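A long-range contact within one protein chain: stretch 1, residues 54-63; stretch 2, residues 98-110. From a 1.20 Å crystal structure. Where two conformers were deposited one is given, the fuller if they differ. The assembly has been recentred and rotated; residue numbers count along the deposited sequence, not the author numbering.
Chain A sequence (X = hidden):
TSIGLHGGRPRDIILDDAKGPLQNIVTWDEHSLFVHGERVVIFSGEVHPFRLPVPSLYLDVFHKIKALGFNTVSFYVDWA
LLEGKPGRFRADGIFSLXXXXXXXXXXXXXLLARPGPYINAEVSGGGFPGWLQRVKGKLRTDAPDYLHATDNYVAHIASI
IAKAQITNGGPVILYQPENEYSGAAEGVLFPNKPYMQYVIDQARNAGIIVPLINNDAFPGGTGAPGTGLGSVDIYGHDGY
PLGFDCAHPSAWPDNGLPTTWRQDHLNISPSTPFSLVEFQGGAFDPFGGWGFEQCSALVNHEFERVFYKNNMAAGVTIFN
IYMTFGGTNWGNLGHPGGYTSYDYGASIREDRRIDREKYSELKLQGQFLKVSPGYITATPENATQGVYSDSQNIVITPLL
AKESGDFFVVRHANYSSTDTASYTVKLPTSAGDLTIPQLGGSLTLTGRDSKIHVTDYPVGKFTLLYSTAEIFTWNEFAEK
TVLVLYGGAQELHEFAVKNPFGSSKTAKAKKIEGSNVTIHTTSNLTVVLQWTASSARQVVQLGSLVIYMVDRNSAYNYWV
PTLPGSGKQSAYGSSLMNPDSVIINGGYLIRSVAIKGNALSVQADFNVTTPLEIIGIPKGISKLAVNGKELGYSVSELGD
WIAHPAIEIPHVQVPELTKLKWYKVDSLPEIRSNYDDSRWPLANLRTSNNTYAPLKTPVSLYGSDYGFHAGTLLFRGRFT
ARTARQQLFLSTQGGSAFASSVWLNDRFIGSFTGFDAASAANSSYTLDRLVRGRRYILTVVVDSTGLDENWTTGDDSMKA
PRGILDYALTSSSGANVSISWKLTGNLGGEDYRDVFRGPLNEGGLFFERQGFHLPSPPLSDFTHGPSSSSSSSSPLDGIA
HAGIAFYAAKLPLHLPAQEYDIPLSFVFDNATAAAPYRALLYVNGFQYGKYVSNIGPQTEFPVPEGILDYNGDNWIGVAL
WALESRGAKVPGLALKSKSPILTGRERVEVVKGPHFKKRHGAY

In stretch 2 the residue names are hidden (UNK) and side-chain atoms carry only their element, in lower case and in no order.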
# COMPACT_ATOMS: atom_id res chain seq x y z
N VAL A 54 13.57 -1.62 3.11
CA VAL A 54 14.72 -0.70 2.90
C VAL A 54 14.50 0.44 3.87
O VAL A 54 13.75 1.40 3.57
CB VAL A 54 14.77 -0.16 1.49
CG1 VAL A 54 15.97 0.81 1.31
CG2 VAL A 54 14.88 -1.29 0.46
N PRO A 55 15.09 0.34 5.05
CA PRO A 55 14.80 1.31 6.11
C PRO A 55 15.00 2.76 5.70
O PRO A 55 14.19 3.63 6.12
CB PRO A 55 15.79 0.92 7.22
CG PRO A 55 16.07 -0.52 7.01
CD PRO A 55 15.94 -0.78 5.53
N SER A 56 16.03 3.01 4.89
CA SER A 56 16.28 4.42 4.52
C SER A 56 15.32 4.98 3.47
O SER A 56 15.39 6.18 3.14
CB SER A 56 17.76 4.57 4.09
OG SER A 56 18.00 3.68 3.01
N LEU A 57 14.38 4.16 2.95
CA LEU A 57 13.35 4.69 2.05
C LEU A 57 12.05 5.01 2.76
O LEU A 57 11.18 5.62 2.13
CB LEU A 57 13.07 3.66 0.93
CG LEU A 57 14.14 3.73 -0.19
CD1 LEU A 57 13.86 2.60 -1.17
CD2 LEU A 57 14.13 5.09 -0.89
N TYR A 58 11.88 4.66 4.04
CA TYR A 58 10.62 5.09 4.67
C TYR A 58 10.45 6.59 4.63
O TYR A 58 9.34 7.07 4.39
CB TYR A 58 10.58 4.60 6.11
CG TYR A 58 10.51 3.09 6.25
CD1 TYR A 58 9.72 2.33 5.37
CD2 TYR A 58 11.24 2.46 7.25
CE1 TYR A 58 9.67 0.93 5.50
CE2 TYR A 58 11.19 1.06 7.40
CZ TYR A 58 10.41 0.33 6.52
OH TYR A 58 10.33 -1.07 6.65
N LEU A 59 11.52 7.36 4.81
CA LEU A 59 11.39 8.81 4.80
C LEU A 59 10.98 9.29 3.42
O LEU A 59 10.26 10.29 3.30
CB LEU A 59 12.70 9.48 5.22
CG LEU A 59 12.62 10.99 5.41
CD1 LEU A 59 11.60 11.46 6.46
CD2 LEU A 59 14.02 11.53 5.74
N ASP A 60 11.43 8.63 2.36
CA ASP A 60 10.96 8.99 1.01
C ASP A 60 9.47 8.87 0.92
O ASP A 60 8.78 9.81 0.45
CB ASP A 60 11.66 8.09 -0.01
CG ASP A 60 11.24 8.46 -1.41
OD1 ASP A 60 11.28 9.67 -1.77
OD2 ASP A 60 10.88 7.56 -2.21
N VAL A 61 8.92 7.74 1.36
CA VAL A 61 7.45 7.63 1.23
C VAL A 61 6.81 8.59 2.20
O VAL A 61 5.76 9.20 1.82
CB VAL A 61 7.13 6.15 1.41
CG1 VAL A 61 7.34 5.38 0.11
CG2 VAL A 61 8.03 5.54 2.46
N PHE A 62 7.29 8.82 3.40
CA PHE A 62 6.64 9.79 4.29
C PHE A 62 6.70 11.20 3.72
O PHE A 62 5.73 11.95 3.88
CB PHE A 62 7.28 9.78 5.68
CG PHE A 62 6.89 8.66 6.61
CD1 PHE A 62 7.83 7.73 7.03
CD2 PHE A 62 5.62 8.52 7.10
CE1 PHE A 62 7.47 6.71 7.91
CE2 PHE A 62 5.24 7.51 7.97
CZ PHE A 62 6.18 6.60 8.40
N HIS A 63 7.78 11.60 3.07
CA HIS A 63 7.81 12.91 2.46
C HIS A 63 6.71 13.06 1.40
O HIS A 63 6.09 14.09 1.24
CB HIS A 63 9.14 13.09 1.69
CG HIS A 63 10.32 13.46 2.47
ND1 HIS A 63 11.61 13.29 2.02
CD2 HIS A 63 10.36 14.11 3.66
CE1 HIS A 63 12.44 13.78 2.93
NE2 HIS A 63 11.70 14.28 3.95
N UNK A 98 11.76 0.52 14.30
CA UNK A 98 12.35 1.77 14.77
C UNK A 98 12.68 2.73 13.62
O UNK A 98 12.39 3.93 13.77
c UNK A 98 13.21 0.65 16.87
o UNK A 98 11.85 2.28 17.95
o UNK A 98 11.15 0.21 17.96
c UNK A 98 13.57 1.47 15.65
c UNK A 98 11.99 1.08 17.65
N UNK A 99 13.22 2.29 12.49
CA UNK A 99 13.42 3.29 11.41
C UNK A 99 12.14 3.86 10.84
O UNK A 99 12.10 4.97 10.33
c UNK A 99 14.13 2.46 10.32
c UNK A 99 14.82 1.34 11.10
c UNK A 99 13.73 0.96 12.10
N UNK A 100 11.05 3.11 10.92
CA UNK A 100 9.75 3.56 10.47
C UNK A 100 9.27 4.66 11.44
O UNK A 100 8.85 5.73 10.98
c UNK A 100 5.07 2.96 8.33
c UNK A 100 8.80 2.36 10.41
c UNK A 100 6.29 2.77 10.41
c UNK A 100 7.47 2.67 8.34
c UNK A 100 6.28 2.78 7.65
c UNK A 100 5.08 2.93 9.72
c UNK A 100 7.48 2.63 9.71
N UNK A 101 9.33 4.40 12.75
CA UNK A 101 8.98 5.44 13.72
C UNK A 101 9.83 6.70 13.58
O UNK A 101 9.33 7.82 13.65
c UNK A 101 8.66 2.76 16.39
c UNK A 101 7.82 1.67 16.74
c UNK A 101 6.55 1.57 16.19
c UNK A 101 6.11 2.51 15.29
c UNK A 101 9.10 4.91 15.14
c UNK A 101 6.92 3.58 14.97
c UNK A 101 8.20 3.73 15.50
N UNK A 102 11.15 6.47 13.41
CA UNK A 102 12.06 7.61 13.27
C UNK A 102 11.75 8.44 12.04
O UNK A 102 11.79 9.69 12.11
c UNK A 102 13.51 7.11 13.28
o UNK A 102 15.72 5.63 15.89
c UNK A 102 13.87 6.54 14.66
o UNK A 102 16.07 6.36 13.82
c UNK A 102 15.32 6.15 14.81
N UNK A 103 11.44 7.75 10.94
CA UNK A 103 11.12 8.50 9.73
C UNK A 103 9.81 9.28 9.92
O UNK A 103 9.67 10.37 9.40
c UNK A 103 10.98 7.57 8.53
N UNK A 104 8.84 8.72 10.64
CA UNK A 104 7.59 9.44 10.88
C UNK A 104 7.88 10.72 11.64
O UNK A 104 7.41 11.81 11.29
c UNK A 104 6.59 8.57 11.67
N UNK A 105 8.68 10.57 12.70
CA UNK A 105 9.05 11.80 13.48
C UNK A 105 9.78 12.80 12.59
O UNK A 105 9.48 13.99 12.66
c UNK A 105 10.46 12.64 15.41
o UNK A 105 9.13 10.60 15.55
c UNK A 105 9.92 11.40 14.67
N UNK A 106 10.70 12.33 11.76
CA UNK A 106 11.47 13.25 10.91
C UNK A 106 10.61 13.95 9.86
O UNK A 106 10.93 15.08 9.50
c UNK A 106 15.96 13.62 8.66
n UNK A 106 15.30 14.71 7.85
c UNK A 106 12.61 12.45 10.23
c UNK A 106 14.97 12.64 9.29
c UNK A 106 13.64 13.37 9.58
N UNK A 107 9.56 13.26 9.41
CA UNK A 107 8.67 13.82 8.39
C UNK A 107 7.59 14.66 9.00
O UNK A 107 6.89 15.37 8.29
c UNK A 107 8.03 12.72 7.57
N UNK A 108 7.35 14.56 10.31
CA UNK A 108 6.24 15.23 10.94
C UNK A 108 4.91 14.53 10.66
O UNK A 108 3.92 15.22 10.43
N UNK A 109 4.89 13.23 10.75
CA UNK A 109 3.71 12.38 10.52
C UNK A 109 3.40 11.61 11.79
O UNK A 109 4.33 11.11 12.45
c UNK A 109 4.02 11.42 9.33
c UNK A 109 2.71 12.72 7.59
c UNK A 109 4.07 12.22 8.03
c UNK A 109 3.10 10.19 9.27
N UNK A 110 2.11 11.54 12.13
CA UNK A 110 1.67 10.70 13.25
C UNK A 110 1.27 9.32 12.69
O UNK A 110 1.11 9.16 11.47
c UNK A 110 1.82 12.48 15.78
c UNK A 110 2.23 13.61 16.54
c UNK A 110 0.78 14.95 15.16
c UNK A 110 0.92 12.60 14.73
c UNK A 110 1.67 14.82 16.19
o UNK A 110 2.07 15.97 16.90
c UNK A 110 0.39 13.84 14.42
c UNK A 110 0.51 11.35 13.98
O HOH W 1 13.10 15.74 5.97

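Position 98 carries three carbons in a row, the third bearing two oxygens, and it points away from stretch 1 into solvent: Glu 98. At position 99 three carbons close a ring onto the backbone N; the CB lies 3.8 Å from CB of Pro 55, and the backbone C lies 4.0 Å from CD2 of Tyr 58. This is Pro 99, whose ring starts the contact at the first turn of the helix.

Position 100 has one carbon followed by a ring of six carbons with no oxygen, and the ring touches Tyr 58 and Phe 62; hence Phe 100. Its CD1 approaches CG of Tyr 58 at 3.7 Å, and its edge is turned to the face of the tyrosine ring, with planes at 90° and centroids 5.1 Å apart. The face of Phe 100 in turn receives the edge of Phe 62, CZ to CZ at 3.8 Å, so one ring serves two edge-to-face pairs.

Position 101 has the same carbon and six-membered carbon ring, but it points away and touches nothing on stretch 1; it is Phe 101, buried against other parts of the structure. Position 102 repeats the pattern of three carbons and a terminal pair of oxygens, exposed and out of contact: Glu 102.

A single carbon at position 103, its CB, points toward stretch 1 and meets CD1 of Phe 62 at 3.5 Å and CB of Tyr 58 at 3.9 Å; this is Ala 103. The short side chain accompanies a close approach of the backbones, the CA atoms of Leu 59 and Ala 103 being 4.9 Å apart. Position 104 also has one carbon, a CB that lies over the face of the Phe 62 ring in a CH-pi contact, 4.3 Å from the centroid, and is Ala 104.

At position 105 one carbon carries an oxygen and a carbon, the fork of Thr 105, which faces away. Position 106 extends four carbons to a terminal nitrogen, and the carbon chain packs on Leu 59, so it is Lys 106. Its CD lies 3.8 Å from CD2 of Leu 59, while NZ donates a weak hydrogen bond to a water that also bonds NE2 of His 63. Position 107, again one carbon, has its CB 3.6 Å from CB of Phe 62 and 3.9 Å from CD1 of Leu 59; it is Ala 107.

Position 108 has no side-chain atoms. Its positive phi, 76°, favours glycine, and Gly 108 ends the helix in a Schellman motif. Position 109 has four carbons forked at the first, one arm two carbons long, and reaches Phe 62: this is Ile 109, whose CG2 lies 3.7 Å from CE2 of Phe 62. Position 110, one carbon and a six-carbon ring bearing an oxygen, is Tyr 110, directed away.

The two helices run at 38° with an axial approach of 8.8 Å, burying 583 Å² in all. No direct hydrogen bond crosses between them. Phe 62 is the knob, seated among Phe 100, Ala 103, Ala 104 and Ala 107; the three alanines line its hole with single methyl groups, and apolar packing holds the pair together.

Stretch 2, residues 98-110: EPFFEAATKAGIY
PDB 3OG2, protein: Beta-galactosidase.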